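PDB 4KRI: phospholethanolamine N-methyltransferase 2 from Haemonchus contortus, which probably methylates phosphomonomethylethanolamine, with S-adenosylmethionine as methyl donor, on the nematode route to phosphocholine. Local coordinates for residues A[61-66]-A[93-98]; A[71-76]-A[102-107]; A[367-372]-A[425-430]. One frame throughout, in Å; residues are numbered along the deposited sequence.

Contact 1 (A[61-66]-A[93-98]); sequences LSNLDA and SLRTDG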
ATOM      1  N   LEU A  61     -21.519  -3.833 -24.763  1.00 25.32           N
ATOM      2  CA  LEU A  61     -21.324  -4.715 -23.617  1.00 26.21           C
ATOM      3  C   LEU A  61     -22.221  -4.325 -22.444  1.00 27.96           C
ATOM      4  O   LEU A  61     -22.393  -3.137 -22.148  1.00 32.99           O
ATOM      5  CB  LEU A  61     -19.859  -4.686 -23.181  1.00 32.17           C
ATOM      6  CG  LEU A  61     -18.882  -5.676 -23.831  1.00 39.76           C
ATOM      7  CD1 LEU A  61     -19.047  -5.765 -25.319  1.00 43.99           C
ATOM      8  CD2 LEU A  61     -17.454  -5.287 -23.507  1.00 33.35           C
ATOM      9  N   SER A  62     -22.795  -5.327 -21.775  1.00 27.08           N
ATOM     10  CA  SER A  62     -23.629  -5.078 -20.601  1.00 24.52           C
ATOM     11  C   SER A  62     -23.696  -6.317 -19.714  1.00 28.60           C
ATOM     12  O   SER A  62     -23.333  -7.411 -20.147  1.00 28.80           O
ATOM     13  CB  SER A  62     -25.049  -4.664 -21.006  1.00 33.70           C
ATOM     14  OG  SER A  62     -25.782  -5.774 -21.496  1.00 37.40           O
ATOM     15  N   ASN A  63     -24.164  -6.129 -18.481  1.00 25.23           N
ATOM     16  CA  ASN A  63     -24.341  -7.234 -17.537  1.00 26.88           C
ATOM     17  C   ASN A  63     -23.050  -8.045 -17.333  1.00 28.13           C
ATOM     18  O   ASN A  63     -23.084  -9.270 -17.164  1.00 28.05           O
ATOM     19  CB  ASN A  63     -25.488  -8.149 -17.990  1.00 29.27           C
ATOM     20  CG  ASN A  63     -26.098  -8.938 -16.841  1.00 37.52           C
ATOM     21  OD1 ASN A  63     -26.347  -8.398 -15.760  1.00 40.78           O
ATOM     22  ND2 ASN A  63     -26.340 -10.223 -17.071  1.00 42.76           N
ATOM     23  N   LEU A  64     -21.908  -7.367 -17.355  1.00 24.90           N
ATOM     24  CA  LEU A  64     -20.629  -8.068 -17.219  1.00 21.36           C
ATOM     25  C   LEU A  64     -20.301  -8.350 -15.765  1.00 22.61           C
ATOM     26  O   LEU A  64     -20.524  -7.508 -14.890  1.00 25.30           O
ATOM     27  CB  LEU A  64     -19.482  -7.246 -17.802  1.00 20.79           C
ATOM     28  CG  LEU A  64     -19.532  -6.908 -19.293  1.00 23.78           C
ATOM     29  CD1 LEU A  64     -18.268  -6.140 -19.633  1.00 25.17           C
ATOM     30  CD2 LEU A  64     -19.612  -8.167 -20.142  1.00 22.37           C
ATOM     31  N   ASP A  65     -19.747  -9.529 -15.512  1.00 20.44           N
ATOM     32  CA  ASP A  65     -19.192  -9.810 -14.190  1.00 18.34           C
ATOM     33  C   ASP A  65     -17.765  -9.293 -14.059  1.00 21.52           C
ATOM     34  O   ASP A  65     -17.298  -9.019 -12.960  1.00 20.89           O
ATOM     35  CB  ASP A  65     -19.252 -11.311 -13.921  1.00 23.07           C
ATOM     36  CG  ASP A  65     -20.669 -11.839 -13.989  1.00 32.99           C
ATOM     37  OD1 ASP A  65     -21.451 -11.560 -13.043  1.00 29.00           O
ATOM     38  OD2 ASP A  65     -21.014 -12.509 -14.993  1.00 27.90           O
ATOM     39  N   ALA A  66     -17.063  -9.165 -15.177  1.00 20.94           N
ATOM     40  CA  ALA A  66     -15.711  -8.631 -15.163  1.00 21.43           C
ATOM     41  C   ALA A  66     -15.443  -7.984 -16.495  1.00 19.40           C
ATOM     42  O   ALA A  66     -15.884  -8.469 -17.536  1.00 20.19           O
ATOM     43  CB  ALA A  66     -14.678  -9.732 -14.905  1.00 20.81           C
ATOM     44  N   SER A  93     -21.291  -0.912 -18.388  1.00 22.58           N
ATOM     45  CA  SER A  93     -21.171  -2.273 -18.900  1.00 23.46           C
ATOM     46  C   SER A  93     -21.178  -3.322 -17.790  1.00 27.97           C
ATOM     47  O   SER A  93     -21.486  -4.494 -18.040  1.00 25.95           O
ATOM     48  CB  SER A  93     -19.880  -2.426 -19.700  1.00 23.96           C
ATOM     49  OG  SER A  93     -18.787  -2.622 -18.813  1.00 31.88           O
ATOM     50  N   LEU A  94     -20.823  -2.911 -16.575  1.00 25.30           N
ATOM     51  CA  LEU A  94     -20.665  -3.857 -15.463  1.00 22.42           C
ATOM     52  C   LEU A  94     -21.924  -4.008 -14.633  1.00 23.56           C
ATOM     53  O   LEU A  94     -22.657  -3.044 -14.427  1.00 24.82           O
ATOM     54  CB  LEU A  94     -19.532  -3.408 -14.530  1.00 20.87           C
ATOM     55  CG  LEU A  94     -18.120  -3.627 -15.080  1.00 21.25           C
ATOM     56  CD1 LEU A  94     -17.125  -2.766 -14.306  1.00 22.35           C
ATOM     57  CD2 LEU A  94     -17.722  -5.098 -14.995  1.00 21.19           C
ATOM     58  N   ARG A  95     -22.173  -5.225 -14.160  1.00 23.91           N
ATOM     59  CA  ARG A  95     -23.156  -5.437 -13.098  1.00 26.86           C
ATOM     60  C   ARG A  95     -22.653  -4.808 -11.812  1.00 27.46           C
ATOM     61  O   ARG A  95     -21.447  -4.659 -11.620  1.00 25.28           O
ATOM     62  CB  ARG A  95     -23.335  -6.933 -12.831  1.00 26.83           C
ATOM     63  CG  ARG A  95     -23.915  -7.698 -13.991  1.00 32.34           C
ATOM     64  CD  ARG A  95     -23.840  -9.205 -13.752  1.00 40.37           C
ATOM     65  NE  ARG A  95     -24.547  -9.601 -12.535  1.00 44.58           N
ATOM     66  CZ  ARG A  95     -25.281 -10.704 -12.427  1.00 53.30           C
ATOM     67  NH1 ARG A  95     -25.398 -11.522 -13.465  1.00 51.16           N
ATOM     68  NH2 ARG A  95     -25.894 -10.991 -11.285  1.00 55.74           N
ATOM     69  N   THR A  96     -23.563  -4.468 -10.901  1.00 28.40           N
ATOM     70  CA  THR A  96     -23.119  -4.059  -9.575  1.00 25.91           C
ATOM     71  C   THR A  96     -22.311  -5.212  -8.962  1.00 26.80           C
ATOM     72  O   THR A  96     -22.668  -6.384  -9.124  1.00 26.34           O
ATOM     73  CB  THR A  96     -24.297  -3.640  -8.674  1.00 37.20           C
ATOM     74  OG1 THR A  96     -24.927  -2.482  -9.243  1.00 38.07           O
ATOM     75  CG2 THR A  96     -23.803  -3.300  -7.265  1.00 34.62           C
ATOM     76  N   ASP A  97     -21.207  -4.855  -8.311  1.00 23.35           N
ATOM     77  CA  ASP A  97     -20.193  -5.784  -7.772  1.00 24.04           C
ATOM     78  C   ASP A  97     -19.288  -6.377  -8.849  1.00 23.92           C
ATOM     79  O   ASP A  97     -18.409  -7.181  -8.540  1.00 24.45           O
ATOM     80  CB  ASP A  97     -20.800  -6.912  -6.933  1.00 30.61           C
ATOM     81  CG  ASP A  97     -21.629  -6.406  -5.781  1.00 32.35           C
ATOM     82  OD1 ASP A  97     -21.250  -5.382  -5.176  1.00 33.68           O
ATOM     83  OD2 ASP A  97     -22.664  -7.039  -5.489  1.00 32.55           O
ATOM     84  N   GLY A  98     -19.491  -5.974 -10.097  1.00 21.28           N
ATOM     85  CA  GLY A  98     -18.632  -6.417 -11.186  1.00 22.87           C
ATOM     86  C   GLY A  98     -17.239  -5.830 -11.034  1.00 24.11           C
ATOM     87  O   GLY A  98     -17.068  -4.771 -10.430  1.00 23.26           O
TER
HETATM   88  O   HOH W   1     -23.470 -11.744 -15.856  1.00 34.92           O
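Leu64 and Leu94 form a single parallel beta bridge, made where strand 64-70 begins and where the chain leaves helix 80-93 for the short strand 94-95. Two backbone bonds carry it: Leu64 N gives its hydrogen to Ser93 O at 3.0 Å, and Leu64 O receives Arg95 N at 2.9 Å. Both leucine side chains lie on one face of the pair, with Leu64 CB against Leu94 CD2 at 3.9 Å, and Leu94 also reaches Leu67 further along the strand. Leu64 CD1 rests on the Ser93 hydroxyl, which is bonded back to Ala90 O in the helix.

This is the entry to a pair of parallel strands, 64-70 and 98-105, joined through helix 80-93 in the N-terminal family region. A type II turn from Arg95 to Gly98 leads into the second strand, closing with Gly98 N on Arg95 O and bringing Gly98 CA to 3.4 Å from Asp65 O.

On the outer side, Arg95 runs side by side with Asn63 and Asp65. Asn63 OD1 sits 3.1 Å from Arg95 CG, and its amide is only 17° from the guanidinium plane. A bend at chi3 (59°) turns NE toward Asp65 OD1, which lies over one guanidinium face. That salt bridge is long, 3.7 Å from Asp65 OD1 to Arg95 NE, and works through charge alone. A water ties the group together, donating to Asn63 O and Asp65 OD2 and accepting from Arg95 NH1; Asp65 OD2 also takes the backbone N-H of Gln25.

Contact 2 (A[71-76]-A[102-107]); sequences QALDEE and LRQDLS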
ATOM      1  N   GLN A  71      -4.030  -2.210 -21.944  1.00 24.73           N
ATOM      2  CA  GLN A  71      -3.265  -1.305 -22.815  1.00 30.16           C
ATOM      3  C   GLN A  71      -4.146  -0.578 -23.827  1.00 28.54           C
ATOM      4  O   GLN A  71      -3.789  -0.454 -24.997  1.00 32.07           O
ATOM      5  CB  GLN A  71      -2.145  -2.059 -23.535  1.00 34.25           C
ATOM      6  CG  GLN A  71      -1.093  -2.636 -22.590  1.00 38.51           C
ATOM      7  CD  GLN A  71      -0.051  -1.609 -22.099  1.00 45.66           C
ATOM      8  OE1 GLN A  71      -0.384  -0.510 -21.609  1.00 34.00           O
ATOM      9  NE2 GLN A  71       1.227  -1.984 -22.218  1.00 35.09           N
ATOM     10  N   ALA A  72      -5.283  -0.078 -23.358  1.00 27.81           N
ATOM     11  CA  ALA A  72      -6.278   0.506 -24.253  1.00 30.17           C
ATOM     12  C   ALA A  72      -6.474   2.002 -24.031  1.00 30.33           C
ATOM     13  O   ALA A  72      -7.232   2.645 -24.765  1.00 35.74           O
ATOM     14  CB  ALA A  72      -7.608  -0.228 -24.091  1.00 25.02           C
ATOM     15  N   LEU A  73      -5.793   2.557 -23.033  1.00 28.11           N
ATOM     16  CA  LEU A  73      -6.103   3.911 -22.583  1.00 24.24           C
ATOM     17  C   LEU A  73      -5.005   4.948 -22.816  1.00 31.82           C
ATOM     18  O   LEU A  73      -4.942   5.932 -22.083  1.00 32.59           O
ATOM     19  CB  LEU A  73      -6.463   3.907 -21.095  1.00 26.54           C
ATOM     20  CG  LEU A  73      -7.654   3.046 -20.685  1.00 35.16           C
ATOM     21  CD1 LEU A  73      -8.098   3.406 -19.275  1.00 38.51           C
ATOM     22  CD2 LEU A  73      -8.793   3.212 -21.671  1.00 31.89           C
ATOM     23  N   ASP A  74      -4.151   4.736 -23.816  1.00 29.50           N
ATOM     24  CA  ASP A  74      -3.075   5.694 -24.109  1.00 37.49           C
ATOM     25  C   ASP A  74      -3.605   7.116 -24.298  1.00 36.94           C
ATOM     26  O   ASP A  74      -3.026   8.079 -23.805  1.00 40.36           O
ATOM     27  CB  ASP A  74      -2.313   5.286 -25.372  1.00 46.30           C
ATOM     28  CG  ASP A  74      -1.626   3.945 -25.239  1.00 57.51           C
ATOM     29  OD1 ASP A  74      -1.602   3.397 -24.117  1.00 59.72           O
ATOM     30  OD2 ASP A  74      -1.101   3.448 -26.261  1.00 56.37           O
ATOM     31  N   GLU A  75      -4.710   7.243 -25.023  1.00 39.08           N
ATOM     32  CA  GLU A  75      -5.316   8.551 -25.244  1.00 41.91           C
ATOM     33  C   GLU A  75      -6.004   9.080 -23.993  1.00 43.16           C
ATOM     34  O   GLU A  75      -5.850  10.251 -23.639  1.00 41.87           O
ATOM     35  CB  GLU A  75      -6.335   8.484 -26.380  1.00 50.14           C
ATOM     36  CG  GLU A  75      -5.739   8.546 -27.769  1.00 61.16           C
ATOM     37  CD  GLU A  75      -6.796   8.824 -28.810  1.00 68.75           C
ATOM     38  OE1 GLU A  75      -7.989   8.598 -28.512  1.00 68.53           O
ATOM     39  OE2 GLU A  75      -6.442   9.278 -29.918  1.00 75.35           O
ATOM     40  N   GLU A  76      -6.766   8.212 -23.332  1.00 35.47           N
ATOM     41  CA  GLU A  76      -7.563   8.605 -22.167  1.00 31.46           C
ATOM     42  C   GLU A  76      -6.747   9.158 -21.007  1.00 36.21           C
ATOM     43  O   GLU A  76      -7.178  10.091 -20.329  1.00 36.64           O
ATOM     44  CB  GLU A  76      -8.411   7.428 -21.672  1.00 30.85           C
ATOM     45  CG  GLU A  76      -9.630   7.104 -22.535  1.00 36.21           C
ATOM     46  CD  GLU A  76      -9.275   6.533 -23.908  1.00 42.95           C
ATOM     47  OE1 GLU A  76      -8.111   6.125 -24.126  1.00 40.39           O
ATOM     48  OE2 GLU A  76     -10.170   6.486 -24.780  1.00 45.32           O
ATOM     49  N   LEU A 102      -7.809  -3.183 -14.854  1.00 19.85           N
ATOM     50  CA  LEU A 102      -7.323  -2.240 -15.838  1.00 21.53           C
ATOM     51  C   LEU A 102      -5.803  -2.235 -15.824  1.00 23.45           C
ATOM     52  O   LEU A 102      -5.188  -1.927 -14.809  1.00 21.49           O
ATOM     53  CB  LEU A 102      -7.857  -0.832 -15.539  1.00 23.96           C
ATOM     54  CG  LEU A 102      -7.171   0.315 -16.295  1.00 31.98           C
ATOM     55  CD1 LEU A 102      -7.544   0.290 -17.742  1.00 42.00           C
ATOM     56  CD2 LEU A 102      -7.529   1.660 -15.677  1.00 39.42           C
ATOM     57  N   ARG A 103      -5.201  -2.597 -16.950  1.00 22.68           N
ATOM     58  CA  ARG A 103      -3.752  -2.610 -17.066  1.00 20.86           C
ATOM     59  C   ARG A 103      -3.336  -1.482 -17.996  1.00 21.92           C
ATOM     60  O   ARG A 103      -3.772  -1.412 -19.146  1.00 21.80           O
ATOM     61  CB  ARG A 103      -3.278  -3.956 -17.638  1.00 22.30           C
ATOM     62  CG  ARG A 103      -1.746  -4.162 -17.722  1.00 23.21           C
ATOM     63  CD  ARG A 103      -1.112  -3.432 -18.916  1.00 24.38           C
ATOM     64  NE  ARG A 103       0.276  -3.829 -19.126  1.00 26.63           N
ATOM     65  CZ  ARG A 103       0.658  -4.822 -19.923  1.00 28.83           C
ATOM     66  NH1 ARG A 103      -0.234  -5.528 -20.611  1.00 25.76           N
ATOM     67  NH2 ARG A 103       1.944  -5.105 -20.039  1.00 26.04           N
ATOM     68  N   GLN A 104      -2.481  -0.600 -17.504  1.00 20.41           N
ATOM     69  CA  GLN A 104      -1.949   0.466 -18.329  1.00 25.11           C
ATOM     70  C   GLN A 104      -0.517   0.746 -17.926  1.00 24.75           C
ATOM     71  O   GLN A 104      -0.236   0.961 -16.744  1.00 24.78           O
ATOM     72  CB  GLN A 104      -2.804   1.728 -18.176  1.00 22.83           C
ATOM     73  CG  GLN A 104      -2.377   2.884 -19.065  1.00 30.57           C
ATOM     74  CD  GLN A 104      -2.599   2.604 -20.536  1.00 31.61           C
ATOM     75  OE1 GLN A 104      -3.594   1.985 -20.922  1.00 29.90           O
ATOM     76  NE2 GLN A 104      -1.661   3.050 -21.370  1.00 35.44           N
ATOM     77  N   ASP A 105       0.383   0.746 -18.911  1.00 25.37           N
ATOM     78  CA  ASP A 105       1.793   1.070 -18.676  1.00 23.48           C
ATOM     79  C   ASP A 105       1.968   2.582 -18.561  1.00 25.24           C
ATOM     80  O   ASP A 105       1.567   3.323 -19.465  1.00 32.12           O
ATOM     81  CB  ASP A 105       2.634   0.526 -19.827  1.00 24.25           C
ATOM     82  CG  ASP A 105       4.117   0.767 -19.643  1.00 33.96           C
ATOM     83  OD1 ASP A 105       4.565   1.043 -18.505  1.00 31.56           O
ATOM     84  OD2 ASP A 105       4.839   0.667 -20.653  1.00 41.67           O
ATOM     85  N   LEU A 106       2.554   3.045 -17.456  1.00 23.72           N
ATOM     86  CA  LEU A 106       2.770   4.476 -17.249  1.00 24.33           C
ATOM     87  C   LEU A 106       4.255   4.864 -17.352  1.00 26.81           C
ATOM     88  O   LEU A 106       4.637   5.965 -16.969  1.00 30.74           O
ATOM     89  CB  LEU A 106       2.177   4.932 -15.904  1.00 23.57           C
ATOM     90  CG  LEU A 106       0.659   4.787 -15.725  1.00 23.25           C
ATOM     91  CD1 LEU A 106       0.240   5.337 -14.376  1.00 22.98           C
ATOM     92  CD2 LEU A 106      -0.087   5.504 -16.824  1.00 32.20           C
ATOM     93  N   SER A 107       5.085   3.964 -17.876  1.00 27.54           N
ATOM     94  CA  SER A 107       6.524   4.224 -17.943  1.00 32.52           C
ATOM     95  C   SER A 107       6.886   5.326 -18.944  1.00 34.31           C
ATOM     96  O   SER A 107       7.942   5.950 -18.830  1.00 34.00           O
ATOM     97  CB  SER A 107       7.305   2.944 -18.256  1.00 28.93           C
ATOM     98  OG  SER A 107       7.092   2.508 -19.587  1.00 29.31           O
TER
HETATM   99  O   HOH W   2      -5.724   0.208 -20.495  1.00 27.73           O
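Gln71 lies across Arg103 where the loop following strand 64-70 folds over the C-terminal end of its parallel neighbour, strand 98-105. The backbone bond Gln71 N to Arg103 O, 2.9 Å, brings the two together. From CB the Gln71 chain bends at chi2 (-80°), turning CD over the arginine. Its CG lies over one guanidinium face, 3.6 Å from Arg103 NH1, and CD follows above NE. The tip then divides: NE2 sits 3.6 Å above the guanidinium plane, over its centre, with the two flat groups stacked 16° apart, while OE1 accepts the backbone N of Asp105 at 3.1 Å. That N-H comes from above the amide plane of Gln71. Arg103 is held from other directions as well, NH1 by Asn70 and NE by a salt bridge to Asp156.

The next strand residue, Gln104, reaches back into the loop. Its OE1 is gripped by Leu73 N and by a water that also accepts from Ala72 N and donates to Arg103 O. Beside these bonds, Leu73 CD1 meets Leu102 CD1 at 3.5 Å, a methyl contact which Phe86 of helix 80-93 joins from the Leu73 side. Gln104 NE2 gives a hydrogen to Asp74 OD1 at 2.8 Å; the oxygen is met nearly along its C-O axis and lies close to the Gln104 amide plane, although carboxylate and amide are turned 87° apart.

Contact 3 (A[367-372]-A[425-430]); sequences IEVENM and NFFAAV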
ATOM      1  N   ILE A 367       6.862 -15.721  21.337  1.00 24.87           N
ATOM      2  CA  ILE A 367       6.546 -14.294  21.331  1.00 26.54           C
ATOM      3  C   ILE A 367       7.557 -13.474  22.131  1.00 30.01           C
ATOM      4  O   ILE A 367       7.831 -13.768  23.298  1.00 32.77           O
ATOM      5  CB  ILE A 367       5.128 -14.047  21.889  1.00 30.57           C
ATOM      6  CG1 ILE A 367       4.085 -14.661  20.940  1.00 32.16           C
ATOM      7  CG2 ILE A 367       4.878 -12.559  22.102  1.00 29.09           C
ATOM      8  CD1 ILE A 367       2.693 -14.823  21.563  1.00 31.51           C
ATOM      9  N   GLU A 368       8.114 -12.451  21.492  1.00 28.78           N
ATOM     10  CA  GLU A 368       8.986 -11.486  22.159  1.00 26.99           C
ATOM     11  C   GLU A 368       8.338 -10.107  22.117  1.00 29.36           C
ATOM     12  O   GLU A 368       7.912  -9.652  21.048  1.00 29.22           O
ATOM     13  CB  GLU A 368      10.346 -11.440  21.454  1.00 35.72           C
ATOM     14  CG  GLU A 368      11.313 -10.407  22.040  1.00 45.32           C
ATOM     15  CD  GLU A 368      12.613 -10.288  21.253  1.00 52.05           C
ATOM     16  OE1 GLU A 368      12.806 -11.058  20.284  1.00 50.65           O
ATOM     17  OE2 GLU A 368      13.440  -9.417  21.606  1.00 51.59           O
ATOM     18  N   VAL A 369       8.251  -9.441  23.266  1.00 29.07           N
ATOM     19  CA  VAL A 369       7.803  -8.053  23.277  1.00 25.77           C
ATOM     20  C   VAL A 369       8.813  -7.189  24.020  1.00 32.54           C
ATOM     21  O   VAL A 369       9.447  -7.642  24.982  1.00 37.15           O
ATOM     22  CB  VAL A 369       6.406  -7.879  23.912  1.00 30.56           C
ATOM     23  CG1 VAL A 369       5.330  -8.466  23.009  1.00 34.01           C
ATOM     24  CG2 VAL A 369       6.357  -8.511  25.318  1.00 37.57           C
ATOM     25  N   GLU A 370       8.964  -5.947  23.577  1.00 29.63           N
ATOM     26  CA  GLU A 370       9.870  -5.022  24.253  1.00 30.03           C
ATOM     27  C   GLU A 370       9.392  -3.585  24.240  1.00 27.39           C
ATOM     28  O   GLU A 370       8.905  -3.095  23.229  1.00 27.54           O
ATOM     29  CB  GLU A 370      11.267  -5.086  23.635  1.00 33.22           C
ATOM     30  CG  GLU A 370      12.235  -4.089  24.261  1.00 40.01           C
ATOM     31  CD  GLU A 370      13.683  -4.388  23.933  1.00 61.52           C
ATOM     32  OE1 GLU A 370      14.072  -5.575  23.996  1.00 68.80           O
ATOM     33  OE2 GLU A 370      14.434  -3.435  23.628  1.00 65.82           O
ATOM     34  N   ASN A 371       9.540  -2.907  25.380  1.00 25.52           N
ATOM     35  CA  ASN A 371       9.262  -1.487  25.453  1.00 28.85           C
ATOM     36  C   ASN A 371      10.527  -0.723  25.070  1.00 28.88           C
ATOM     37  O   ASN A 371      11.461  -0.639  25.862  1.00 35.14           O
ATOM     38  CB  ASN A 371       8.819  -1.112  26.874  1.00 31.99           C
ATOM     39  CG  ASN A 371       8.558   0.373  27.035  1.00 34.79           C
ATOM     40  OD1 ASN A 371       8.593   1.131  26.064  1.00 34.05           O
ATOM     41  ND2 ASN A 371       8.281   0.797  28.267  1.00 36.94           N
ATOM     42  N   MET A 372      10.558  -0.179  23.852  1.00 31.42           N
ATOM     43  CA  MET A 372      11.748   0.510  23.352  1.00 29.89           C
ATOM     44  C   MET A 372      11.647   2.012  23.514  1.00 31.08           C
ATOM     45  O   MET A 372      12.360   2.770  22.852  1.00 30.31           O
ATOM     46  CB  MET A 372      11.986   0.177  21.874  1.00 29.31           C
ATOM     47  CG  MET A 372      12.165  -1.286  21.603  1.00 28.40           C
ATOM     48  SD  MET A 372      12.621  -1.582  19.863  1.00 32.60           S
ATOM     49  CE  MET A 372      11.277  -0.797  18.945  1.00 29.64           C
ATOM     50  N   ASN A 425       6.954   0.438  20.805  1.00 26.13           N
ATOM     51  CA  ASN A 425       6.933  -0.982  21.142  1.00 22.11           C
ATOM     52  C   ASN A 425       7.459  -1.903  20.044  1.00 27.19           C
ATOM     53  O   ASN A 425       7.311  -1.610  18.862  1.00 26.84           O
ATOM     54  CB  ASN A 425       5.511  -1.407  21.511  1.00 27.87           C
ATOM     55  CG  ASN A 425       5.058  -0.829  22.838  1.00 28.79           C
ATOM     56  OD1 ASN A 425       5.881  -0.518  23.702  1.00 26.21           O
ATOM     57  ND2 ASN A 425       3.747  -0.704  23.015  1.00 32.11           N
ATOM     58  N   PHE A 426       8.047  -3.020  20.468  1.00 23.99           N
ATOM     59  CA  PHE A 426       8.592  -4.051  19.589  1.00 25.57           C
ATOM     60  C   PHE A 426       7.832  -5.359  19.832  1.00 24.53           C
ATOM     61  O   PHE A 426       7.547  -5.720  20.977  1.00 24.91           O
ATOM     62  CB  PHE A 426      10.074  -4.248  19.922  1.00 28.27           C
ATOM     63  CG  PHE A 426      10.721  -5.423  19.226  1.00 28.69           C
ATOM     64  CD1 PHE A 426      11.390  -5.239  18.032  1.00 29.61           C
ATOM     65  CD2 PHE A 426      10.695  -6.694  19.789  1.00 31.19           C
ATOM     66  CE1 PHE A 426      11.995  -6.308  17.386  1.00 31.47           C
ATOM     67  CE2 PHE A 426      11.292  -7.767  19.158  1.00 30.43           C
ATOM     68  CZ  PHE A 426      11.945  -7.575  17.951  1.00 28.43           C
ATOM     69  N   PHE A 427       7.493  -6.059  18.760  1.00 22.05           N
ATOM     70  CA  PHE A 427       6.852  -7.365  18.855  1.00 24.54           C
ATOM     71  C   PHE A 427       7.459  -8.283  17.799  1.00 22.31           C
ATOM     72  O   PHE A 427       7.627  -7.887  16.648  1.00 22.82           O
ATOM     73  CB  PHE A 427       5.340  -7.233  18.638  1.00 28.76           C
ATOM     74  CG  PHE A 427       4.674  -8.507  18.196  1.00 24.36           C
ATOM     75  CD1 PHE A 427       4.478  -9.559  19.087  1.00 27.77           C
ATOM     76  CD2 PHE A 427       4.221  -8.641  16.895  1.00 23.10           C
ATOM     77  CE1 PHE A 427       3.864 -10.738  18.667  1.00 26.42           C
ATOM     78  CE2 PHE A 427       3.612  -9.818  16.466  1.00 28.55           C
ATOM     79  CZ  PHE A 427       3.429 -10.864  17.356  1.00 25.63           C
ATOM     80  N   ALA A 428       7.815  -9.502  18.194  1.00 20.53           N
ATOM     81  CA  ALA A 428       8.210 -10.519  17.216  1.00 23.96           C
ATOM     82  C   ALA A 428       7.620 -11.858  17.624  1.00 24.54           C
ATOM     83  O   ALA A 428       7.360 -12.080  18.802  1.00 25.31           O
ATOM     84  CB  ALA A 428       9.725 -10.614  17.116  1.00 28.63           C
ATOM     85  N   ALA A 429       7.397 -12.746  16.656  1.00 24.04           N
ATOM     86  CA  ALA A 429       6.875 -14.078  16.947  1.00 20.85           C
ATOM     87  C   ALA A 429       7.017 -14.957  15.724  1.00 23.24           C
ATOM     88  O   ALA A 429       7.332 -14.475  14.624  1.00 24.36           O
ATOM     89  CB  ALA A 429       5.410 -14.009  17.378  1.00 25.26           C
ATOM     90  N   VAL A 430       6.794 -16.248  15.919  1.00 22.17           N
ATOM     91  CA  VAL A 430       6.928 -17.206  14.829  1.00 21.27           C
ATOM     92  C   VAL A 430       5.649 -18.032  14.630  1.00 24.35           C
ATOM     93  O   VAL A 430       4.892 -18.275  15.581  1.00 23.79           O
ATOM     94  CB  VAL A 430       8.190 -18.112  14.999  1.00 43.96           C
ATOM     95  CG1 VAL A 430       9.382 -17.299  15.448  1.00 30.99           C
ATOM     96  CG2 VAL A 430       7.947 -19.184  15.999  1.00 58.81           C
TER
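Strands 367-371 and 425-430 run antiparallel, 4.7 Å apart at closest approach of their axes and 174° between their directions. Glu368 with Ala428 and Glu370 with Phe426 are the hydrogen-bonded pairs, each closed by two N-H to O bonds. Glu368 N lies 2.8 Å from Ala428 O. The bond from Glu370 N to Phe426 O measures 3.0 Å. Val369 with Phe427 and Asn371 with Asn425 are the non-hydrogen-bonded pairs, where CA-H groups face carbonyl oxygens, as Val369 CA does Phe426 O.

Strand 422-430 also pairs antiparallel with strand 320-329, so it lies between that strand and 367-371. This is the order expected at the end of a class I methyltransferase sheet, whose last strand inserts antiparallel between the two before it.

One face carries Glu368, Glu370, Phe426 and Ala428. Glu368, with CG anti to the backbone N (chi1 177°) and the chain extended beyond it, lays its CD 3.5 Å from Phe426 CE2, the carboxylate oblique to the ring. Arg216 makes salt bridges to both Glu368 and Glu370 and a cation-pi contact with the same ring. From beyond the strand end Met372, at the N-cap of helix 373-389, packs SD 3.7 Å from Phe426 CB. The sulfur also lies 5.2 Å from the ring centroid, 60° off the normal, an oblique Met-aromatic contact.

Phe427 lies on the other face with Val369, Asn371 and Asn425. Ile367 CG2 meets its ring edge at CE1, 4.0 Å away, and Val369 CG1 approaches the edge at CD1. Ala359 of helix 352-362 and the ring of Phe309 pack on Phe427 as well.

How the contacts relate
Contacts 1 and 2 belong to one unit: their segments alternate along the chain, and their centres are 21 Å apart. Contact 1 lies where the neighbouring strands 64-70 and 98-105 begin, contact 2 where the loop after 64-70 meets the end of 98-105. Contact 3 follows later in the sequence, on the other side of the chain's centre. Its centre is 46 Å from contact 1 and 44 Å from contact 2, and about 33 Å separates the nearest atoms in either case. It belongs to the methyltransferase part that holds the ligands: the Met372 side chain is about 12 Å from S-adenosylhomocysteine and about 13 Å from phosphomonomethylethanolamine. Residues lining both pockets come from position 176 onward, beyond contacts 1 and 2 in sequence.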